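Local coordinates for N-acetylmuramoyl-L-alanine amidase domain-containing protein SAOUHSC_02979 (Staphylococcus aureus, PDB 5T1Q) that probably hydrolyses amide or glycan linkages of bacterial cell-wall peptidoglycan, through a glucosaminidase-like domain joined to a CHAP amidase domain, at residues S57-A71 and M85-R97. Numbering follows the deposited sequence.
Sequences SKDTRQFVKSIAKDA and MIAQAILESDSGR
F63 meets the turn at 94-97 with one ring face and helix 85-93 with its rim. Its CG stands anti to the backbone N (chi1 175°), which carries the ring across to the partner segment. S95 CA makes a CH-pi contact 4.1 Å from the ring centroid and 23° off the normal, and G96 N lies over the same face, offset toward the rim. In the ring plane, A89 CB touches the edge, 3.8 Å from F63 CE2.

Apolar packing continues along the helix pair: I67 CD1 also reaches A89 CB, V64 CG2 lies 3.7 Å from I90 CD1, and A71 CB sits 3.5 Å from I86 CG1.

The polar bonds gather around the turn, of type I' from D94 to R97. T60 OG1 and S95 OG pair as a hydrogen bond, either hydroxyl a possible donor, but the 2.4 Å spacing is doubtfully short. S93 OG accepts from G96 N in an ST motif while giving its own hydrogen to A89 O, which ties the turn back to its helix. R97 grips D94 side-on, NE to the backbone O and NH2 to OD1 (2.8 Å), whereas its NH1 meets D59 OD2 in a salt bridge whose hydrogen bond is weak (3.4 Å), the carboxylate and guanidinium planes nearly perpendicular.

The two segment axes run roughly antiparallel (144°) and approach to 10.5 Å, a buried helical hairpin consistent with a glucosaminidase-like, lysozyme-clan domain. Helix 195-205 packs on A87, I90 and L91, helix 145-158 meets D70 and M85, and Y222 of helix 222-225 touches V64.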
ATOM      1  N   SER A  57     -11.434  -5.415  -2.660  1.00 52.08           N
ATOM      2  CA  SER A  57     -11.974  -4.200  -3.289  1.00 53.76           C
ATOM      3  C   SER A  57     -12.587  -4.449  -4.667  1.00 54.13           C
ATOM      4  O   SER A  57     -12.096  -5.290  -5.427  1.00 53.45           O
ATOM      5  CB  SER A  57     -10.823  -3.182  -3.422  1.00 54.41           C
ATOM      6  OG  SER A  57     -11.202  -2.021  -4.130  1.00 55.59           O
ATOM      7  N   LYS A  58     -13.654  -3.718  -4.994  1.00 53.91           N
ATOM      8  CA  LYS A  58     -14.265  -3.850  -6.324  1.00 54.16           C
ATOM      9  C   LYS A  58     -13.401  -3.110  -7.365  1.00 49.40           C
ATOM     10  O   LYS A  58     -13.406  -3.474  -8.535  1.00 48.88           O
ATOM     11  CB  LYS A  58     -15.726  -3.372  -6.369  1.00 57.35           C
ATOM     12  CG  LYS A  58     -16.437  -3.849  -7.641  1.00 62.37           C
ATOM     13  CD  LYS A  58     -17.917  -3.480  -7.726  1.00 67.06           C
ATOM     14  CE  LYS A  58     -18.141  -2.005  -8.032  1.00 68.63           C
ATOM     15  NZ  LYS A  58     -19.591  -1.697  -8.216  1.00 70.78           N
ATOM     16  N   ASP A  59     -12.678  -2.072  -6.942  1.00 46.50           N
ATOM     17  CA  ASP A  59     -11.763  -1.364  -7.850  1.00 45.70           C
ATOM     18  C   ASP A  59     -10.690  -2.318  -8.370  1.00 41.29           C
ATOM     19  O   ASP A  59     -10.376  -2.304  -9.555  1.00 41.20           O
ATOM     20  CB  ASP A  59     -11.097  -0.163  -7.166  1.00 46.25           C
ATOM     21  CG  ASP A  59     -12.049   1.015  -6.972  1.00 49.13           C
ATOM     22  OD1 ASP A  59     -13.021   1.154  -7.750  1.00 49.78           O
ATOM     23  OD2 ASP A  59     -11.801   1.826  -6.052  1.00 49.58           O
ATOM     24  N   THR A  60     -10.158  -3.156  -7.484  1.00 37.80           N
ATOM     25  CA  THR A  60      -9.124  -4.127  -7.856  1.00 36.50           C
ATOM     26  C   THR A  60      -9.657  -5.131  -8.878  1.00 37.90           C
ATOM     27  O   THR A  60      -8.978  -5.442  -9.854  1.00 37.25           O
ATOM     28  CB  THR A  60      -8.525  -4.856  -6.618  1.00 34.45           C
ATOM     29  OG1 THR A  60      -7.954  -3.898  -5.709  1.00 32.21           O
ATOM     30  CG2 THR A  60      -7.449  -5.843  -7.031  1.00 33.79           C
ATOM     31  N   ARG A  61     -10.876  -5.622  -8.653  1.00 39.94           N
ATOM     32  CA  ARG A  61     -11.521  -6.569  -9.583  1.00 40.97           C
ATOM     33  C   ARG A  61     -11.659  -5.950 -10.978  1.00 41.40           C
ATOM     34  O   ARG A  61     -11.312  -6.577 -11.973  1.00 42.05           O
ATOM     35  CB  ARG A  61     -12.900  -6.967  -9.065  1.00 42.67           C
ATOM     36  CG  ARG A  61     -12.905  -7.899  -7.853  1.00 43.36           C
ATOM     37  CD  ARG A  61     -14.240  -7.793  -7.123  1.00 44.80           C
ATOM     38  NE  ARG A  61     -14.639  -9.009  -6.417  1.00 46.44           N
ATOM     39  CZ  ARG A  61     -14.145  -9.442  -5.258  1.00 46.57           C
ATOM     40  NH1 ARG A  61     -14.635 -10.560  -4.722  1.00 47.05           N
ATOM     41  NH2 ARG A  61     -13.164  -8.788  -4.633  1.00 45.93           N
ATOM     42  N   GLN A  62     -12.162  -4.721 -11.045  1.00 40.91           N
ATOM     43  CA  GLN A  62     -12.314  -4.030 -12.326  1.00 42.40           C
ATOM     44  C   GLN A  62     -10.947  -3.688 -12.960  1.00 39.70           C
ATOM     45  O   GLN A  62     -10.798  -3.739 -14.176  1.00 38.79           O
ATOM     46  CB  GLN A  62     -13.181  -2.778 -12.169  1.00 45.12           C
ATOM     47  CG  GLN A  62     -14.610  -3.072 -11.723  1.00 48.15           C
ATOM     48  CD  GLN A  62     -15.386  -3.925 -12.724  1.00 52.75           C
ATOM     49  OE1 GLN A  62     -15.324  -3.705 -13.943  1.00 55.19           O
ATOM     50  NE2 GLN A  62     -16.135  -4.892 -12.211  1.00 54.55           N
ATOM     51  N   PHE A  63      -9.956  -3.358 -12.135  1.00 36.80           N
ATOM     52  CA  PHE A  63      -8.613  -3.069 -12.645  1.00 35.86           C
ATOM     53  C   PHE A  63      -8.005  -4.330 -13.276  1.00 35.85           C
ATOM     54  O   PHE A  63      -7.349  -4.257 -14.311  1.00 36.87           O
ATOM     55  CB  PHE A  63      -7.725  -2.527 -11.523  1.00 34.19           C
ATOM     56  CG  PHE A  63      -6.301  -2.321 -11.924  1.00 33.15           C
ATOM     57  CD1 PHE A  63      -5.930  -1.201 -12.665  1.00 33.93           C
ATOM     58  CD2 PHE A  63      -5.319  -3.235 -11.550  1.00 31.90           C
ATOM     59  CE1 PHE A  63      -4.602  -1.001 -13.027  1.00 33.26           C
ATOM     60  CE2 PHE A  63      -3.990  -3.038 -11.910  1.00 31.42           C
ATOM     61  CZ  PHE A  63      -3.634  -1.922 -12.651  1.00 31.98           C
ATOM     62  N   VAL A  64      -8.228  -5.479 -12.648  1.00 35.57           N
ATOM     63  CA  VAL A  64      -7.754  -6.744 -13.189  1.00 36.56           C
ATOM     64  C   VAL A  64      -8.367  -6.976 -14.576  1.00 38.75           C
ATOM     65  O   VAL A  64      -7.659  -7.368 -15.503  1.00 38.14           O
ATOM     66  CB  VAL A  64      -8.072  -7.930 -12.244  1.00 36.46           C
ATOM     67  CG1 VAL A  64      -7.852  -9.266 -12.938  1.00 37.74           C
ATOM     68  CG2 VAL A  64      -7.219  -7.853 -10.986  1.00 35.38           C
ATOM     69  N   LYS A  65      -9.670  -6.713 -14.720  1.00 40.56           N
ATOM     70  CA  LYS A  65     -10.344  -6.900 -16.015  1.00 43.70           C
ATOM     71  C   LYS A  65      -9.857  -5.924 -17.081  1.00 43.52           C
ATOM     72  O   LYS A  65      -9.859  -6.255 -18.256  1.00 45.08           O
ATOM     73  CB  LYS A  65     -11.859  -6.758 -15.884  1.00 45.85           C
ATOM     74  CG  LYS A  65     -12.540  -7.833 -15.057  1.00 47.20           C
ATOM     75  CD  LYS A  65     -14.036  -7.545 -15.005  1.00 50.12           C
ATOM     76  CE  LYS A  65     -14.799  -8.521 -14.132  1.00 51.62           C
ATOM     77  NZ  LYS A  65     -16.262  -8.203 -14.125  1.00 54.62           N
ATOM     78  N   SER A  66      -9.443  -4.730 -16.670  1.00 42.92           N
ATOM     79  CA  SER A  66      -8.952  -3.723 -17.617  1.00 44.31           C
ATOM     80  C   SER A  66      -7.618  -4.108 -18.262  1.00 44.25           C
ATOM     81  O   SER A  66      -7.277  -3.558 -19.304  1.00 46.57           O
ATOM     82  CB  SER A  66      -8.775  -2.358 -16.941  1.00 43.33           C
ATOM     83  OG  SER A  66      -7.647  -2.355 -16.074  1.00 40.38           O
ATOM     84  N   ILE A  67      -6.864  -5.028 -17.645  1.00 43.03           N
ATOM     85  CA  ILE A  67      -5.548  -5.438 -18.177  1.00 42.69           C
ATOM     86  C   ILE A  67      -5.274  -6.945 -18.251  1.00 42.42           C
ATOM     87  O   ILE A  67      -4.206  -7.337 -18.719  1.00 42.45           O
ATOM     88  CB  ILE A  67      -4.391  -4.793 -17.371  1.00 41.14           C
ATOM     89  CG1 ILE A  67      -4.352  -5.323 -15.930  1.00 39.34           C
ATOM     90  CG2 ILE A  67      -4.502  -3.276 -17.403  1.00 41.50           C
ATOM     91  CD1 ILE A  67      -3.173  -4.829 -15.132  1.00 37.86           C
ATOM     92  N   ALA A  68      -6.214  -7.786 -17.813  1.00 42.49           N
ATOM     93  CA  ALA A  68      -5.988  -9.245 -17.831  1.00 43.38           C
ATOM     94  C   ALA A  68      -5.727  -9.791 -19.241  1.00 45.46           C
ATOM     95  O   ALA A  68      -4.907 -10.699 -19.411  1.00 44.05           O
ATOM     96  CB  ALA A  68      -7.156  -9.990 -17.192  1.00 43.90           C
ATOM     97  N   LYS A  69      -6.413  -9.231 -20.239  1.00 47.31           N
ATOM     98  CA  LYS A  69      -6.231  -9.689 -21.614  1.00 50.42           C
ATOM     99  C   LYS A  69      -4.833  -9.354 -22.125  1.00 50.36           C
ATOM    100  O   LYS A  69      -4.148 -10.221 -22.652  1.00 50.53           O
ATOM    101  CB  LYS A  69      -7.295  -9.126 -22.565  1.00 52.12           C
ATOM    102  CG  LYS A  69      -7.135  -9.659 -23.980  1.00 54.68           C
ATOM    103  CD  LYS A  69      -8.206  -9.176 -24.937  1.00 57.25           C
ATOM    104  CE  LYS A  69      -7.910  -9.692 -26.330  1.00 59.41           C
ATOM    105  NZ  LYS A  69      -8.831  -9.120 -27.341  1.00 62.62           N
ATOM    106  N   ASP A  70      -4.421  -8.097 -21.976  1.00 50.95           N
ATOM    107  CA  ASP A  70      -3.095  -7.676 -22.436  1.00 50.92           C
ATOM    108  C   ASP A  70      -1.983  -8.393 -21.658  1.00 48.27           C
ATOM    109  O   ASP A  70      -0.975  -8.784 -22.247  1.00 47.71           O
ATOM    110  CB  ASP A  70      -2.940  -6.148 -22.383  1.00 51.87           C
ATOM    111  CG  ASP A  70      -3.789  -5.421 -23.443  1.00 55.62           C
ATOM    112  OD1 ASP A  70      -4.128  -6.028 -24.482  1.00 58.20           O
ATOM    113  OD2 ASP A  70      -4.088  -4.218 -23.253  1.00 57.30           O
ATOM    114  N   ALA A  71      -2.185  -8.592 -20.354  1.00 46.00           N
ATOM    115  CA  ALA A  71      -1.204  -9.310 -19.517  1.00 44.41           C
ATOM    116  C   ALA A  71      -1.088 -10.775 -19.932  1.00 45.04           C
ATOM    117  O   ALA A  71       0.012 -11.333 -19.949  1.00 44.80           O
ATOM    118  CB  ALA A  71      -1.569  -9.213 -18.051  1.00 43.24           C
HETATM  119  N   MSE A  85       2.896 -10.245 -13.250  1.00 34.26           N
HETATM  120  CA  MSE A  85       2.731  -8.938 -13.894  1.00 34.87           C
HETATM  121  C   MSE A  85       1.487  -8.207 -13.407  1.00 33.13           C
HETATM  122  O   MSE A  85       1.535  -7.005 -13.128  1.00 31.85           O
HETATM  123  CB  MSE A  85       2.705  -9.161 -15.407  1.00 37.37           C
HETATM  124  CG  MSE A  85       2.501  -7.882 -16.216  1.00 39.40           C
HETATM  125 SE   MSE A  85       2.707  -8.327 -18.132  1.00 43.62          SE
HETATM  126  CE  MSE A  85       2.524  -6.517 -18.880  1.00 43.66           C
ATOM    127  N   ILE A  86       0.368  -8.921 -13.305  1.00 31.95           N
ATOM    128  CA  ILE A  86      -0.881  -8.314 -12.864  1.00 31.41           C
ATOM    129  C   ILE A  86      -0.791  -7.923 -11.379  1.00 30.40           C
ATOM    130  O   ILE A  86      -1.295  -6.874 -10.977  1.00 30.42           O
ATOM    131  CB  ILE A  86      -2.088  -9.243 -13.107  1.00 31.89           C
ATOM    132  CG1 ILE A  86      -2.293  -9.456 -14.607  1.00 33.54           C
ATOM    133  CG2 ILE A  86      -3.349  -8.633 -12.508  1.00 31.07           C
ATOM    134  CD1 ILE A  86      -3.296 -10.533 -14.952  1.00 34.84           C
ATOM    135  N   ALA A  87      -0.152  -8.778 -10.585  1.00 29.33           N
ATOM    136  CA  ALA A  87       0.017  -8.529  -9.171  1.00 28.20           C
ATOM    137  C   ALA A  87       0.885  -7.304  -8.939  1.00 27.78           C
ATOM    138  O   ALA A  87       0.576  -6.489  -8.065  1.00 26.48           O
ATOM    139  CB  ALA A  87       0.618  -9.743  -8.490  1.00 28.32           C
ATOM    140  N   GLN A  88       1.973  -7.181  -9.709  1.00 28.21           N
ATOM    141  CA  GLN A  88       2.843  -6.016  -9.598  1.00 28.30           C
ATOM    142  C   GLN A  88       2.090  -4.750 -10.004  1.00 29.32           C
ATOM    143  O   GLN A  88       2.248  -3.712  -9.356  1.00 30.07           O
ATOM    144  CB  GLN A  88       4.139  -6.174 -10.410  1.00 29.66           C
ATOM    145  CG  GLN A  88       5.171  -7.054  -9.732  1.00 29.47           C
ATOM    146  CD  GLN A  88       6.555  -6.950 -10.362  1.00 30.45           C
ATOM    147  OE1 GLN A  88       6.882  -7.670 -11.304  1.00 31.21           O
ATOM    148  NE2 GLN A  88       7.400  -6.115  -9.777  1.00 29.87           N
ATOM    149  N   ALA A  89       1.261  -4.842 -11.048  1.00 29.78           N
ATOM    150  CA  ALA A  89       0.442  -3.707 -11.466  1.00 31.13           C
ATOM    151  C   ALA A  89      -0.489  -3.299 -10.326  1.00 31.40           C
ATOM    152  O   ALA A  89      -0.572  -2.114  -9.982  1.00 31.38           O
ATOM    153  CB  ALA A  89      -0.362  -4.025 -12.724  1.00 31.99           C
ATOM    154  N   ILE A  90      -1.181  -4.279  -9.743  1.00 31.36           N
ATOM    155  CA  ILE A  90      -2.083  -4.030  -8.606  1.00 31.13           C
ATOM    156  C   ILE A  90      -1.353  -3.362  -7.428  1.00 30.32           C
ATOM    157  O   ILE A  90      -1.821  -2.364  -6.885  1.00 28.71           O
ATOM    158  CB  ILE A  90      -2.742  -5.345  -8.112  1.00 31.62           C
ATOM    159  CG1 ILE A  90      -3.781  -5.836  -9.124  1.00 32.81           C
ATOM    160  CG2 ILE A  90      -3.418  -5.151  -6.753  1.00 31.56           C
ATOM    161  CD1 ILE A  90      -4.250  -7.259  -8.881  1.00 33.11           C
ATOM    162  N   LEU A  91      -0.210  -3.926  -7.046  1.00 30.14           N
ATOM    163  CA  LEU A  91       0.564  -3.439  -5.897  1.00 30.06           C
ATOM    164  C   LEU A  91       1.121  -2.030  -6.088  1.00 30.00           C
ATOM    165  O   LEU A  91       0.879  -1.137  -5.259  1.00 29.45           O
ATOM    166  CB  LEU A  91       1.691  -4.426  -5.582  1.00 30.87           C
ATOM    167  CG  LEU A  91       2.558  -4.219  -4.333  1.00 31.62           C
ATOM    168  CD1 LEU A  91       3.340  -5.488  -4.044  1.00 32.18           C
ATOM    169  CD2 LEU A  91       3.508  -3.033  -4.450  1.00 32.71           C
ATOM    170  N   GLU A  92       1.824  -1.835  -7.201  1.00 30.26           N
ATOM    171  CA  GLU A  92       2.492  -0.574  -7.517  1.00 30.60           C
ATOM    172  C   GLU A  92       1.566   0.587  -7.863  1.00 31.23           C
ATOM    173  O   GLU A  92       1.942   1.733  -7.663  1.00 32.65           O
ATOM    174  CB  GLU A  92       3.495  -0.785  -8.673  1.00 31.08           C
ATOM    175  CG  GLU A  92       4.604  -1.793  -8.377  1.00 31.52           C
ATOM    176  CD  GLU A  92       5.641  -1.311  -7.376  1.00 33.44           C
ATOM    177  OE1 GLU A  92       5.800  -0.077  -7.173  1.00 34.89           O
ATOM    178  OE2 GLU A  92       6.343  -2.179  -6.799  1.00 34.47           O
ATOM    179  N   SER A  93       0.386   0.306  -8.414  1.00 31.93           N
ATOM    180  CA  SER A  93      -0.578   1.367  -8.786  1.00 32.09           C
ATOM    181  C   SER A  93      -1.775   1.479  -7.844  1.00 32.38           C
ATOM    182  O   SER A  93      -2.652   2.325  -8.064  1.00 33.13           O
ATOM    183  CB  SER A  93      -1.141   1.081 -10.169  1.00 32.27           C
ATOM    184  OG  SER A  93      -2.010  -0.034 -10.136  1.00 32.20           O
ATOM    185  N   ASP A  94      -1.825   0.618  -6.825  1.00 31.96           N
ATOM    186  CA  ASP A  94      -2.965   0.530  -5.889  1.00 32.23           C
ATOM    187  C   ASP A  94      -4.255   0.285  -6.675  1.00 31.33           C
ATOM    188  O   ASP A  94      -5.221   1.031  -6.565  1.00 30.17           O
ATOM    189  CB  ASP A  94      -3.109   1.762  -4.982  1.00 33.71           C
ATOM    190  CG  ASP A  94      -4.252   1.605  -3.954  1.00 35.93           C
ATOM    191  OD1 ASP A  94      -4.588   0.451  -3.591  1.00 35.92           O
ATOM    192  OD2 ASP A  94      -4.841   2.627  -3.538  1.00 40.26           O
ATOM    193  N   SER A  95      -4.232  -0.763  -7.482  1.00 31.82           N
ATOM    194  CA  SER A  95      -5.366  -1.149  -8.319  1.00 33.19           C
ATOM    195  C   SER A  95      -5.840  -0.021  -9.232  1.00 33.37           C
ATOM    196  O   SER A  95      -7.033   0.189  -9.401  1.00 34.60           O
ATOM    197  CB  SER A  95      -6.497  -1.655  -7.438  1.00 33.55           C
ATOM    198  OG  SER A  95      -6.014  -2.691  -6.582  1.00 33.18           O
ATOM    199  N   GLY A  96      -4.880   0.703  -9.794  1.00 33.04           N
ATOM    200  CA  GLY A  96      -5.150   1.783 -10.740  1.00 35.00           C
ATOM    201  C   GLY A  96      -5.469   3.147 -10.165  1.00 35.30           C
ATOM    202  O   GLY A  96      -5.609   4.101 -10.920  1.00 36.31           O
ATOM    203  N   ARG A  97      -5.533   3.258  -8.837  1.00 34.50           N
ATOM    204  CA  ARG A  97      -5.920   4.519  -8.176  1.00 34.93           C
ATOM    205  C   ARG A  97      -4.812   5.560  -7.998  1.00 33.65           C
ATOM    206  O   ARG A  97      -5.105   6.731  -7.834  1.00 34.92           O
ATOM    207  CB  ARG A  97      -6.590   4.206  -6.832  1.00 34.74           C
ATOM    208  CG  ARG A  97      -7.892   3.441  -7.037  1.00 37.30           C
ATOM    209  CD  ARG A  97      -8.575   2.962  -5.762  1.00 37.41           C
ATOM    210  NE  ARG A  97      -7.773   1.992  -5.026  1.00 37.22           N
ATOM    211  CZ  ARG A  97      -8.221   1.219  -4.036  1.00 38.83           C
ATOM    212  NH1 ARG A  97      -9.505   1.229  -3.682  1.00 40.48           N
ATOM    213  NH2 ARG A  97      -7.383   0.381  -3.418  1.00 39.10           N
TER